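Local coordinates for putative integron gene cassette protein (Uncultured bacterium, PDB 3FUY) that is of unknown function but, as the product of a mobile integron gene cassette, builds a mixed-sheet alpha/beta fold that associates as three chains, at residues I37-N42 with G71-Q76; I62-D67 with Y105-Y110; L139-A144 with T151-K156. One frame throughout, in Å; residues are numbered along the deposited sequence.

From the N terminus, contact 1 closes a loop of 28 residues, strand 44-49 among them, by bringing the turn after strand 34-39 against the later part of helix 59-79. Contact 2 starts inside that loop, on an earlier turn of the same helix, and runs to strand 106-116; the two loops therefore cross, and Ile37 packs on Cys65 and Leu66 where they meet. Contact 3 follows both in series, a short closure folding the loop after helix 121-138 onto strand 150-160, an edge strand of the chain's sheet and the neighbour of 106-116. Val72 touches Leu139, joining contacts 1 and 3; backbone pairing of Ala107 and Val109 with Gln152 joins contacts 2 and 3.

Contact 1: residues I37-N42 with G71-Q76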
ATOM      1  N   ILE B  37       0.157  -8.489  -2.863  1.00 23.35           N
ATOM      2  CA  ILE B  37      -0.059  -8.733  -4.285  1.00 22.19           C
ATOM      3  C   ILE B  37      -1.465  -9.276  -4.496  1.00 23.04           C
ATOM      4  O   ILE B  37      -1.799 -10.382  -4.073  1.00 23.19           O
ATOM      5  CB  ILE B  37       0.984  -9.713  -4.843  1.00 23.51           C
ATOM      6  CG1 ILE B  37       2.385  -9.162  -4.642  1.00 20.69           C
ATOM      7  CG2 ILE B  37       0.767  -9.951  -6.331  1.00 25.88           C
ATOM      8  CD1 ILE B  37       3.493 -10.216  -4.984  1.00 24.45           C
ATOM      9  N   ARG B  38      -2.301  -8.463  -5.120  1.00 22.16           N
ATOM     10  CA  ARG B  38      -3.677  -8.829  -5.373  1.00 21.45           C
ATOM     11  C   ARG B  38      -3.785  -9.102  -6.871  1.00 25.19           C
ATOM     12  O   ARG B  38      -3.578  -8.190  -7.668  1.00 26.04           O
ATOM     13  CB  ARG B  38      -4.574  -7.633  -5.007  1.00 24.31           C
ATOM     14  CG  ARG B  38      -5.995  -7.732  -5.522  1.00 27.70           C
ATOM     15  CD  ARG B  38      -6.682  -8.905  -4.923  1.00 27.88           C
ATOM     16  NE  ARG B  38      -8.142  -8.876  -5.059  1.00 27.63           N
ATOM     17  CZ  ARG B  38      -8.874  -9.971  -5.235  1.00 26.98           C
ATOM     18  NH1 ARG B  38      -8.266 -11.152  -5.376  1.00 27.63           N
ATOM     19  NH2 ARG B  38     -10.199  -9.896  -5.283  1.00 27.74           N
ATOM     20  N   ASP B  39      -4.114 -10.334  -7.248  1.00 21.91           N
ATOM     21  CA  ASP B  39      -4.317 -10.702  -8.661  1.00 24.50           C
ATOM     22  C   ASP B  39      -5.817 -10.727  -8.942  1.00 24.71           C
ATOM     23  O   ASP B  39      -6.504 -11.674  -8.576  1.00 22.46           O
ATOM     24  CB  ASP B  39      -3.704 -12.095  -8.959  1.00 22.63           C
ATOM     25  CG  ASP B  39      -3.829 -12.502 -10.446  1.00 26.82           C
ATOM     26  OD1 ASP B  39      -4.740 -12.016 -11.158  1.00 26.10           O
ATOM     27  OD2 ASP B  39      -3.011 -13.324 -10.911  1.00 27.73           O
ATOM     28  N   PHE B  40      -6.335  -9.683  -9.573  1.00 22.46           N
ATOM     29  CA  PHE B  40      -7.778  -9.609  -9.822  1.00 26.64           C
ATOM     30  C   PHE B  40      -8.257 -10.699 -10.772  1.00 28.70           C
ATOM     31  O   PHE B  40      -9.253 -11.367 -10.489  1.00 23.90           O
ATOM     32  CB  PHE B  40      -8.153  -8.250 -10.417  1.00 22.92           C
ATOM     33  CG  PHE B  40      -8.084  -7.111  -9.428  1.00 24.08           C
ATOM     34  CD1 PHE B  40      -9.067  -6.958  -8.451  1.00 25.56           C
ATOM     35  CD2 PHE B  40      -7.061  -6.187  -9.492  1.00 23.08           C
ATOM     36  CE1 PHE B  40      -9.038  -5.890  -7.557  1.00 24.59           C
ATOM     37  CE2 PHE B  40      -7.008  -5.114  -8.593  1.00 28.41           C
ATOM     38  CZ  PHE B  40      -8.011  -4.969  -7.619  1.00 25.77           C
ATOM     39  N   ASP B  41      -7.545 -10.859 -11.892  1.00 23.44           N
ATOM     40  CA  ASP B  41      -7.962 -11.745 -12.966  1.00 26.38           C
ATOM     41  C   ASP B  41      -8.111 -13.190 -12.470  1.00 28.76           C
ATOM     42  O   ASP B  41      -9.069 -13.875 -12.819  1.00 26.63           O
ATOM     43  CB  ASP B  41      -6.974 -11.688 -14.149  1.00 29.65           C
ATOM     44  CG  ASP B  41      -7.054 -10.371 -14.943  1.00 35.04           C
ATOM     45  OD1 ASP B  41      -7.855  -9.487 -14.588  1.00 35.18           O
ATOM     46  OD2 ASP B  41      -6.304 -10.232 -15.936  1.00 40.62           O
ATOM     47  N   ASN B  42      -7.164 -13.647 -11.653  1.00 25.44           N
ATOM     48  CA  ASN B  42      -7.200 -15.011 -11.132  1.00 26.31           C
ATOM     49  C   ASN B  42      -7.865 -15.112  -9.755  1.00 27.44           C
ATOM     50  O   ASN B  42      -8.020 -16.192  -9.209  1.00 28.06           O
ATOM     51  CB  ASN B  42      -5.796 -15.622 -11.137  1.00 23.78           C
ATOM     52  CG  ASN B  42      -5.265 -15.821 -12.553  1.00 26.91           C
ATOM     53  OD1 ASN B  42      -5.829 -16.598 -13.322  1.00 27.08           O
ATOM     54  ND2 ASN B  42      -4.205 -15.093 -12.913  1.00 22.09           N
ATOM     55  N   GLY B  71       1.485 -21.643  -9.426  1.00 23.20           N
ATOM     56  CA  GLY B  71       1.631 -23.052  -9.094  1.00 21.37           C
ATOM     57  C   GLY B  71       0.469 -23.540  -8.232  1.00 23.52           C
ATOM     58  O   GLY B  71      -0.061 -24.643  -8.434  1.00 21.50           O
ATOM     59  N   VAL B  72       0.065 -22.717  -7.268  1.00 19.51           N
ATOM     60  CA  VAL B  72      -1.076 -23.058  -6.414  1.00 23.14           C
ATOM     61  C   VAL B  72      -2.405 -23.132  -7.185  1.00 25.51           C
ATOM     62  O   VAL B  72      -3.174 -24.088  -7.021  1.00 24.11           O
ATOM     63  CB  VAL B  72      -1.190 -22.106  -5.216  1.00 21.60           C
ATOM     64  CG1 VAL B  72      -2.455 -22.387  -4.419  1.00 23.94           C
ATOM     65  CG2 VAL B  72       0.070 -22.217  -4.322  1.00 23.23           C
ATOM     66  N   ARG B  73      -2.696 -22.148  -8.032  1.00 23.90           N
ATOM     67  CA  ARG B  73      -3.972 -22.234  -8.746  1.00 25.21           C
ATOM     68  C   ARG B  73      -3.964 -23.399  -9.759  1.00 27.38           C
ATOM     69  O   ARG B  73      -4.996 -24.017  -9.996  1.00 29.02           O
ATOM     70  CB  ARG B  73      -4.442 -20.879  -9.343  1.00 22.84           C
ATOM     71  CG  ARG B  73      -3.516 -20.248 -10.335  1.00 24.66           C
ATOM     72  CD  ARG B  73      -4.202 -19.052 -11.080  1.00 26.50           C
ATOM     73  NE  ARG B  73      -3.341 -18.626 -12.182  1.00 25.45           N
ATOM     74  CZ  ARG B  73      -2.339 -17.771 -12.031  1.00 27.85           C
ATOM     75  NH1 ARG B  73      -2.110 -17.249 -10.839  1.00 25.39           N
ATOM     76  NH2 ARG B  73      -1.571 -17.433 -13.059  1.00 29.63           N
ATOM     77  N   ASP B  74      -2.795 -23.723 -10.313  1.00 27.94           N
ATOM     78  CA  ASP B  74      -2.644 -24.933 -11.137  1.00 29.51           C
ATOM     79  C   ASP B  74      -2.810 -26.229 -10.320  1.00 32.77           C
ATOM     80  O   ASP B  74      -3.425 -27.184 -10.784  1.00 34.18           O
ATOM     81  CB  ASP B  74      -1.290 -24.955 -11.871  1.00 29.64           C
ATOM     82  CG  ASP B  74      -1.174 -23.859 -12.940  1.00 37.14           C
ATOM     83  OD1 ASP B  74      -2.176 -23.159 -13.222  1.00 36.87           O
ATOM     84  OD2 ASP B  74      -0.067 -23.701 -13.497  1.00 39.30           O
ATOM     85  N   ALA B  75      -2.254 -26.274  -9.112  1.00 30.19           N
ATOM     86  CA  ALA B  75      -2.512 -27.420  -8.228  1.00 30.35           C
ATOM     87  C   ALA B  75      -4.011 -27.554  -7.933  1.00 34.93           C
ATOM     88  O   ALA B  75      -4.549 -28.661  -7.937  1.00 33.01           O
ATOM     89  CB  ALA B  75      -1.696 -27.320  -6.919  1.00 24.78           C
ATOM     90  N   GLN B  76      -4.677 -26.423  -7.696  1.00 28.87           N
ATOM     91  CA  GLN B  76      -6.116 -26.403  -7.440  1.00 32.59           C
ATOM     92  C   GLN B  76      -6.882 -26.957  -8.634  1.00 36.55           C
ATOM     93  O   GLN B  76      -7.785 -27.781  -8.483  1.00 37.32           O
ATOM     94  CB  GLN B  76      -6.599 -24.976  -7.153  1.00 29.29           C
ATOM     95  CG  GLN B  76      -8.130 -24.837  -7.103  1.00 34.11           C
ATOM     96  CD  GLN B  76      -8.748 -25.484  -5.862  1.00 34.32           C
ATOM     97  OE1 GLN B  76      -8.713 -24.917  -4.772  1.00 30.63           O
ATOM     98  NE2 GLN B  76      -9.339 -26.663  -6.034  1.00 34.36           N
TER
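Arg73 reaches Asn42 by a first torsion that sets CG between its own backbone N and carbonyl carbon (chi1 60°), followed by a chain extended from CG to NE. Asn42, its CG beside the backbone N, turns its amide to meet the arginine. The two flat groups stack face to face, with amide and guanidinium planes only 6° apart although the side chains arrive at about a right angle. Asn42 ND2 lies over the centre of the guanidinium, 3.4 Å from Arg73 CZ, and Asn42 CG is likewise 3.4 Å from Arg73 NE. Asn42 OD1 also stands 3.4 Å from Arg73 NE, but the angle is too poor for a hydrogen bond, so the pair is held by stacking.

Asp39 fixes the rotation of the amide. Asp39 OD2 accepts from Asn42 ND2 at 2.9 Å along a nearly straight path (177°), on the syn side though somewhat out of the carboxylate plane. Asp39 OD1 is met from above that plane by the Asn42 backbone N at 3.0 Å, an Asx motif that folds the chain back as it leaves the strand. Asp39, itself buried, positions the more exposed Asn42. Asp39 OD2 lies 4.0 Å from Arg73 NH1, well out of the guanidinium plane; opposite charge probably adds some attraction without a salt bridge. Arg73 NH1 is hydrogen-bonded to Gln44 OE1.

The contact ties the turn between strands 34-39 and 44-49 to helix 59-79. Beside it, Ile37 packs on earlier turns of that helix and on strand 25-29, Val72 rests on strand 91-100, and Phe40 touches Ile62 of the second subunit.

Contact 2: residues I62-D67 with Y105-Y110; sequences IDLCLD and YNAMVY
Leu64 of helix 59-79 divides its two methyl groups between Tyr105 and Ala107. The close side is at Tyr105: Leu64 and the tyrosine come from opposite directions, and CD1 lies obliquely against the outer part of the ring, around CE2, CZ and the hydroxyl. The modelled approach there is shorter than carbons allow, so its exact spacing is doubtful. Leu64 CB also stands 4.0 Å from Tyr105 OH. In Leu64, chi1 of -176° swings CG away from the backbone N, which lets CD1 reach the Tyr105 ring and CD2 the Ala107 methyl.

The looser side is at Ala107, where Leu64 CD2 and Ala107 CB are 4.1 Å apart, an ordinary van der Waals spacing between two buried methyl groups. Cys149 touches all three residues, and Val97 of strand 91-100 also packs on Leu64. Tyr105 is partly exposed, whereas Leu64 and Ala107 are buried; its hydroxyl is hydrogen-bonded to Asp61 OD1, on the first turn of the same helix.

Leu64 carries no polar group in its side chain, so between 62-67 and 105-110 the contact is apolar, and such a fit sets no precise direction. Tyr105 thus meets the helix in two ways, by its ring carbons at Leu64 and by its hydroxyl, through a directional bond, at Asp61.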
ATOM      1  N   ILE B  62       9.138 -10.476  -6.797  1.00 23.50           N
ATOM      2  CA  ILE B  62       7.713 -10.397  -7.090  1.00 21.93           C
ATOM      3  C   ILE B  62       7.333 -11.387  -8.190  1.00 22.73           C
ATOM      4  O   ILE B  62       6.312 -12.049  -8.093  1.00 23.41           O
ATOM      5  CB  ILE B  62       7.290  -8.951  -7.449  1.00 23.47           C
ATOM      6  CG1 ILE B  62       7.329  -8.086  -6.183  1.00 21.55           C
ATOM      7  CG2 ILE B  62       5.888  -8.926  -8.061  1.00 22.53           C
ATOM      8  CD1 ILE B  62       7.390  -6.576  -6.476  1.00 23.11           C
ATOM      9  N   ASP B  63       8.168 -11.506  -9.222  1.00 21.00           N
ATOM     10  CA  ASP B  63       7.916 -12.476 -10.283  1.00 23.21           C
ATOM     11  C   ASP B  63       7.909 -13.914  -9.734  1.00 25.50           C
ATOM     12  O   ASP B  63       7.096 -14.742 -10.145  1.00 24.24           O
ATOM     13  CB  ASP B  63       8.957 -12.347 -11.399  1.00 23.45           C
ATOM     14  CG  ASP B  63       8.526 -13.057 -12.668  1.00 26.28           C
ATOM     15  OD1 ASP B  63       7.471 -12.691 -13.214  1.00 26.06           O
ATOM     16  OD2 ASP B  63       9.222 -13.997 -13.106  1.00 30.25           O
ATOM     17  N   LEU B  64       8.816 -14.194  -8.799  1.00 23.85           N
ATOM     18  CA  LEU B  64       8.864 -15.488  -8.114  1.00 24.11           C
ATOM     19  C   LEU B  64       7.537 -15.714  -7.408  1.00 23.50           C
ATOM     20  O   LEU B  64       6.900 -16.760  -7.550  1.00 23.59           O
ATOM     21  CB  LEU B  64      10.013 -15.513  -7.096  1.00 22.32           C
ATOM     22  CG  LEU B  64      10.252 -16.844  -6.368  1.00 28.42           C
ATOM     23  CD1 LEU B  64      11.692 -16.898  -5.912  1.00 33.88           C
ATOM     24  CD2 LEU B  64       9.334 -17.001  -5.178  1.00 26.63           C
ATOM     25  N   CYS B  65       7.099 -14.704  -6.669  1.00 23.12           N
ATOM     26  CA  CYS B  65       5.818 -14.810  -5.987  1.00 22.78           C
ATOM     27  C   CYS B  65       4.676 -15.087  -6.978  1.00 22.55           C
ATOM     28  O   CYS B  65       3.842 -15.968  -6.748  1.00 18.86           O
ATOM     29  CB  CYS B  65       5.549 -13.567  -5.133  1.00 23.03           C
ATOM     30  SG  CYS B  65       4.106 -13.734  -4.078  1.00 26.81           S
ATOM     31  N   LEU B  66       4.650 -14.362  -8.096  1.00 22.33           N
ATOM     32  CA  LEU B  66       3.628 -14.619  -9.112  1.00 23.64           C
ATOM     33  C   LEU B  66       3.689 -16.060  -9.643  1.00 22.71           C
ATOM     34  O   LEU B  66       2.653 -16.683  -9.881  1.00 22.19           O
ATOM     35  CB  LEU B  66       3.725 -13.613 -10.264  1.00 23.91           C
ATOM     36  CG  LEU B  66       3.354 -12.166  -9.891  1.00 27.40           C
ATOM     37  CD1 LEU B  66       3.637 -11.206 -11.046  1.00 27.72           C
ATOM     38  CD2 LEU B  66       1.902 -12.081  -9.462  1.00 25.73           C
ATOM     39  N   ASP B  67       4.895 -16.592  -9.835  1.00 22.33           N
ATOM     40  CA  ASP B  67       5.011 -17.968 -10.307  1.00 22.56           C
ATOM     41  C   ASP B  67       4.466 -18.982  -9.293  1.00 23.36           C
ATOM     42  O   ASP B  67       3.803 -19.948  -9.678  1.00 21.83           O
ATOM     43  CB  ASP B  67       6.454 -18.306 -10.696  1.00 27.23           C
ATOM     44  CG  ASP B  67       6.824 -17.799 -12.091  1.00 33.76           C
ATOM     45  OD1 ASP B  67       5.934 -17.325 -12.826  1.00 41.27           O
ATOM     46  OD2 ASP B  67       8.017 -17.885 -12.458  1.00 46.00           O
ATOM     47  N   TYR B 105      19.111 -18.652  -2.573  1.00 29.26           N
ATOM     48  CA  TYR B 105      17.756 -18.208  -2.869  1.00 29.95           C
ATOM     49  C   TYR B 105      16.729 -19.296  -2.540  1.00 28.63           C
ATOM     50  O   TYR B 105      16.640 -20.314  -3.220  1.00 29.57           O
ATOM     51  CB  TYR B 105      17.682 -17.783  -4.336  1.00 32.45           C
ATOM     52  CG  TYR B 105      16.578 -16.812  -4.689  1.00 28.35           C
ATOM     53  CD1 TYR B 105      16.385 -15.633  -3.960  1.00 33.69           C
ATOM     54  CD2 TYR B 105      15.753 -17.056  -5.769  1.00 26.24           C
ATOM     55  CE1 TYR B 105      15.382 -14.729  -4.307  1.00 26.25           C
ATOM     56  CE2 TYR B 105      14.757 -16.164  -6.129  1.00 31.78           C
ATOM     57  CZ  TYR B 105      14.572 -15.007  -5.390  1.00 32.06           C
ATOM     58  OH  TYR B 105      13.570 -14.139  -5.760  1.00 30.06           O
ATOM     59  N   ASN B 106      15.977 -19.073  -1.471  1.00 27.15           N
ATOM     60  CA  ASN B 106      14.954 -19.996  -1.011  1.00 27.68           C
ATOM     61  C   ASN B 106      13.605 -19.309  -0.791  1.00 28.87           C
ATOM     62  O   ASN B 106      13.539 -18.091  -0.546  1.00 27.03           O
ATOM     63  CB  ASN B 106      15.396 -20.642   0.297  1.00 30.70           C
ATOM     64  CG  ASN B 106      16.830 -21.113   0.242  1.00 36.05           C
ATOM     65  OD1 ASN B 106      17.765 -20.332   0.441  1.00 39.36           O
ATOM     66  ND2 ASN B 106      17.014 -22.380  -0.078  1.00 29.42           N
ATOM     67  N   ALA B 107      12.532 -20.090  -0.877  1.00 25.20           N
ATOM     68  CA  ALA B 107      11.214 -19.576  -0.545  1.00 28.10           C
ATOM     69  C   ALA B 107      10.388 -20.574   0.246  1.00 29.61           C
ATOM     70  O   ALA B 107      10.434 -21.787   0.004  1.00 26.26           O
ATOM     71  CB  ALA B 107      10.451 -19.136  -1.819  1.00 24.00           C
HETATM   72  N   MSE B 108       9.620 -20.046   1.190  1.00 23.60           N
HETATM   73  CA  MSE B 108       8.629 -20.833   1.900  1.00 25.30           C
HETATM   74  C   MSE B 108       7.226 -20.352   1.495  1.00 25.24           C
HETATM   75  O   MSE B 108       6.863 -19.195   1.727  1.00 25.36           O
HETATM   76  CB  MSE B 108       8.839 -20.696   3.419  1.00 25.57           C
HETATM   77  CG  MSE B 108       7.800 -21.418   4.256  1.00 24.90           C
HETATM   78 SE   MSE B 108       7.907 -23.366   4.132  0.81 34.20          SE
HETATM   79  CE  MSE B 108       9.624 -23.647   5.045  1.00 34.31           C
ATOM     80  N   VAL B 109       6.447 -21.237   0.886  1.00 25.02           N
ATOM     81  CA  VAL B 109       5.086 -20.915   0.470  1.00 26.35           C
ATOM     82  C   VAL B 109       4.053 -21.430   1.465  1.00 25.49           C
ATOM     83  O   VAL B 109       3.945 -22.636   1.673  1.00 30.40           O
ATOM     84  CB  VAL B 109       4.763 -21.533  -0.901  1.00 24.58           C
ATOM     85  CG1 VAL B 109       3.367 -21.056  -1.358  1.00 22.04           C
ATOM     86  CG2 VAL B 109       5.847 -21.162  -1.917  1.00 23.19           C
ATOM     87  N   TYR B 110       3.304 -20.515   2.075  1.00 24.45           N
ATOM     88  CA  TYR B 110       2.227 -20.865   3.005  1.00 24.85           C
ATOM     89  C   TYR B 110       0.906 -20.970   2.266  1.00 26.16           C
ATOM     90  O   TYR B 110       0.458 -19.995   1.645  1.00 23.14           O
ATOM     91  CB  TYR B 110       2.088 -19.792   4.095  1.00 26.85           C
ATOM     92  CG  TYR B 110       3.301 -19.679   4.956  1.00 27.48           C
ATOM     93  CD1 TYR B 110       4.347 -18.835   4.610  1.00 27.89           C
ATOM     94  CD2 TYR B 110       3.427 -20.456   6.110  1.00 30.74           C
ATOM     95  CE1 TYR B 110       5.482 -18.755   5.395  1.00 29.97           C
ATOM     96  CE2 TYR B 110       4.543 -20.376   6.897  1.00 30.28           C
ATOM     97  CZ  TYR B 110       5.568 -19.530   6.545  1.00 31.61           C
ATOM     98  OH  TYR B 110       6.674 -19.455   7.354  1.00 29.81           O
TER

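Contact 3: residues L139-A144 with T151-K156; sequences LQVDIA and TQFEMK
Asp142 is bonded to strand 150-160 twice, once through its backbone and once through its carboxylate. Its N donates to Thr151 O at 2.8 Å, in the carbonyl plane; the same oxygen also receives a CA-H...O contact from Val141, whose CA is 3.2 Å away. The second bond runs from Gln152 NE2 to Asp142 OD1 and is short, 2.6 Å. The acceptor is met from above, 73° out of the carboxylate plane, while it lies close to the plane of the glutamine amide. A bend at chi2 (-65°) folds Gln152 back so that its amide reaches the aspartate.

These bonds hold a loop that begins with a Schellman motif: Gln140, with positive phi, lies just beyond helix 121-138, and a type II turn then runs from Gln140 to Ile143. The chain leaving the helix is thus brought beside strand 150-160, an outermost strand of the sheet.

Water and a lysine serve the polar atoms at this bend. Water 1 donates to Gln140 O at 2.8 Å and lies 2.7 Å from Thr151 OG1, joined to it by a hydrogen bond of undecided direction. Lys68 NZ of helix 59-79 donates to both Thr151 OG1 and Leu139 O, bringing a probable positive charge to the helix end.

The apolar contacts gather round Phe153. Val141 CG2 meets its ring at the edge, 3.5 Å from Phe153 CD2, and Leu139 CD1 lies 3.9 Å from Phe153 CB. Leu135 and Arg136, in the last turn of helix 121-138, touch the same phenylalanine.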
ATOM      1  N   LEU B 139       4.885 -26.434  -7.118  1.00 24.25           N
ATOM      2  CA  LEU B 139       5.778 -25.474  -6.462  1.00 25.27           C
ATOM      3  C   LEU B 139       7.265 -25.824  -6.610  1.00 25.38           C
ATOM      4  O   LEU B 139       8.133 -25.073  -6.155  1.00 24.52           O
ATOM      5  CB  LEU B 139       5.423 -25.338  -4.978  1.00 24.05           C
ATOM      6  CG  LEU B 139       4.031 -24.755  -4.684  1.00 25.74           C
ATOM      7  CD1 LEU B 139       3.803 -24.611  -3.201  1.00 24.88           C
ATOM      8  CD2 LEU B 139       3.812 -23.396  -5.390  1.00 21.33           C
ATOM      9  N   GLN B 140       7.544 -26.954  -7.259  1.00 23.27           N
ATOM     10  CA  GLN B 140       8.922 -27.466  -7.423  1.00 25.89           C
ATOM     11  C   GLN B 140       9.677 -27.537  -6.105  1.00 26.05           C
ATOM     12  O   GLN B 140      10.757 -26.957  -5.953  1.00 23.54           O
ATOM     13  CB  GLN B 140       9.707 -26.651  -8.459  1.00 24.84           C
ATOM     14  CG  GLN B 140       9.049 -26.646  -9.841  1.00 29.33           C
ATOM     15  CD  GLN B 140       9.810 -25.809 -10.853  1.00 33.88           C
ATOM     16  OE1 GLN B 140      10.977 -26.081 -11.156  1.00 35.69           O
ATOM     17  NE2 GLN B 140       9.158 -24.776 -11.371  1.00 29.85           N
ATOM     18  N   VAL B 141       9.097 -28.275  -5.167  1.00 26.33           N
ATOM     19  CA  VAL B 141       9.633 -28.380  -3.817  1.00 25.55           C
ATOM     20  C   VAL B 141      10.989 -29.069  -3.833  1.00 28.64           C
ATOM     21  O   VAL B 141      11.176 -30.050  -4.530  1.00 24.61           O
ATOM     22  CB  VAL B 141       8.649 -29.122  -2.908  1.00 28.97           C
ATOM     23  CG1 VAL B 141       9.315 -29.558  -1.606  1.00 29.61           C
ATOM     24  CG2 VAL B 141       7.420 -28.217  -2.637  1.00 25.98           C
ATOM     25  N   ASP B 142      11.936 -28.499  -3.102  1.00 28.55           N
ATOM     26  CA  ASP B 142      13.231 -29.114  -2.866  1.00 30.97           C
ATOM     27  C   ASP B 142      14.127 -29.187  -4.092  1.00 31.42           C
ATOM     28  O   ASP B 142      15.149 -29.848  -4.053  1.00 32.68           O
ATOM     29  CB  ASP B 142      13.050 -30.505  -2.267  1.00 36.99           C
ATOM     30  CG  ASP B 142      13.025 -30.472  -0.760  1.00 45.90           C
ATOM     31  OD1 ASP B 142      13.984 -29.909  -0.184  1.00 49.74           O
ATOM     32  OD2 ASP B 142      12.061 -30.997  -0.156  1.00 49.14           O
ATOM     33  N   ILE B 143      13.731 -28.531  -5.177  1.00 27.99           N
ATOM     34  CA  ILE B 143      14.621 -28.355  -6.325  1.00 29.16           C
ATOM     35  C   ILE B 143      14.730 -26.874  -6.683  1.00 27.74           C
ATOM     36  O   ILE B 143      13.925 -26.051  -6.220  1.00 23.02           O
ATOM     37  CB  ILE B 143      14.161 -29.166  -7.559  1.00 30.30           C
ATOM     38  CG1 ILE B 143      12.818 -28.667  -8.081  1.00 28.46           C
ATOM     39  CG2 ILE B 143      14.064 -30.647  -7.229  1.00 32.62           C
ATOM     40  CD1 ILE B 143      12.414 -29.282  -9.402  1.00 31.16           C
ATOM     41  N   ALA B 144      15.744 -26.530  -7.472  1.00 26.56           N
ATOM     42  CA  ALA B 144      15.902 -25.153  -7.937  1.00 27.15           C
ATOM     43  C   ALA B 144      15.012 -24.940  -9.146  1.00 27.03           C
ATOM     44  O   ALA B 144      14.983 -25.765 -10.048  1.00 22.57           O
ATOM     45  CB  ALA B 144      17.376 -24.846  -8.278  1.00 30.33           C
ATOM     46  N   THR B 151      12.282 -24.302  -3.229  1.00 23.48           N
ATOM     47  CA  THR B 151      11.007 -24.019  -2.585  1.00 25.15           C
ATOM     48  C   THR B 151      10.595 -25.090  -1.574  1.00 26.83           C
ATOM     49  O   THR B 151      10.824 -26.276  -1.779  1.00 29.44           O
ATOM     50  CB  THR B 151       9.897 -23.831  -3.664  1.00 26.63           C
ATOM     51  OG1 THR B 151      10.275 -22.778  -4.557  1.00 23.68           O
ATOM     52  CG2 THR B 151       8.550 -23.496  -3.044  1.00 26.73           C
ATOM     53  N   GLN B 152      10.010 -24.657  -0.466  1.00 25.37           N
ATOM     54  CA  GLN B 152       9.329 -25.559   0.452  1.00 26.26           C
ATOM     55  C   GLN B 152       7.951 -24.981   0.712  1.00 29.52           C
ATOM     56  O   GLN B 152       7.705 -23.794   0.441  1.00 26.24           O
ATOM     57  CB  GLN B 152      10.089 -25.652   1.779  1.00 28.62           C
ATOM     58  CG  GLN B 152      11.552 -26.052   1.646  1.00 32.50           C
ATOM     59  CD  GLN B 152      11.751 -27.456   1.110  1.00 34.35           C
ATOM     60  OE1 GLN B 152      10.892 -28.332   1.262  1.00 39.11           O
ATOM     61  NE2 GLN B 152      12.899 -27.685   0.483  1.00 38.60           N
ATOM     62  N   PHE B 153       7.043 -25.783   1.257  1.00 28.04           N
ATOM     63  CA  PHE B 153       5.751 -25.217   1.636  1.00 28.41           C
ATOM     64  C   PHE B 153       5.256 -25.698   2.997  1.00 30.11           C
ATOM     65  O   PHE B 153       5.729 -26.705   3.528  1.00 25.90           O
ATOM     66  CB  PHE B 153       4.684 -25.454   0.555  1.00 28.39           C
ATOM     67  CG  PHE B 153       4.203 -26.871   0.469  1.00 28.59           C
ATOM     68  CD1 PHE B 153       2.987 -27.239   1.011  1.00 31.46           C
ATOM     69  CD2 PHE B 153       4.959 -27.834  -0.167  1.00 29.86           C
ATOM     70  CE1 PHE B 153       2.543 -28.557   0.930  1.00 32.75           C
ATOM     71  CE2 PHE B 153       4.518 -29.150  -0.255  1.00 31.11           C
ATOM     72  CZ  PHE B 153       3.309 -29.515   0.293  1.00 29.50           C
ATOM     73  N   GLU B 154       4.314 -24.948   3.557  1.00 24.72           N
ATOM     74  CA  GLU B 154       3.586 -25.361   4.752  1.00 33.22           C
ATOM     75  C   GLU B 154       2.110 -25.245   4.452  1.00 28.87           C
ATOM     76  O   GLU B 154       1.647 -24.223   3.910  1.00 28.04           O
ATOM     77  CB  GLU B 154       3.918 -24.474   5.957  1.00 32.15           C
ATOM     78  CG  GLU B 154       5.205 -24.815   6.676  1.00 38.79           C
ATOM     79  CD  GLU B 154       5.328 -24.078   8.003  1.00 40.89           C
ATOM     80  OE1 GLU B 154       4.284 -23.630   8.530  1.00 40.99           O
ATOM     81  OE2 GLU B 154       6.464 -23.938   8.514  1.00 43.04           O
HETATM   82  N   MSE B 155       1.366 -26.275   4.830  1.00 30.16           N
HETATM   83  CA  MSE B 155      -0.054 -26.337   4.561  1.00 31.88           C
HETATM   84  C   MSE B 155      -0.891 -26.330   5.843  1.00 35.88           C
HETATM   85  O   MSE B 155      -0.839 -27.262   6.648  1.00 35.71           O
HETATM   86  CB  MSE B 155      -0.355 -27.592   3.755  1.00 29.35           C
HETATM   87  CG  MSE B 155      -1.815 -27.768   3.423  1.00 32.29           C
HETATM   88 SE   MSE B 155      -2.020 -29.172   2.067  0.71 42.19          SE
HETATM   89  CE  MSE B 155      -0.299 -28.977   1.247  1.00 40.91           C
ATOM     90  N   LYS B 156      -1.662 -25.267   6.023  1.00 30.77           N
ATOM     91  CA  LYS B 156      -2.587 -25.161   7.139  1.00 30.75           C
ATOM     92  C   LYS B 156      -3.910 -25.788   6.721  1.00 34.70           C
ATOM     93  O   LYS B 156      -4.352 -25.624   5.576  1.00 34.33           O
ATOM     94  CB  LYS B 156      -2.779 -23.680   7.515  1.00 32.82           C
ATOM     95  CG  LYS B 156      -3.602 -23.457   8.759  1.00 34.99           C
ATOM     96  CD  LYS B 156      -3.818 -21.981   9.054  1.00 33.56           C
ATOM     97  CE  LYS B 156      -2.522 -21.284   9.392  1.00 36.66           C
ATOM     98  NZ  LYS B 156      -2.732 -19.810   9.507  1.00 37.22           N
TER
HETATM   99  O   HOH W   1      11.588 -24.332  -6.306  1.00 23.77           O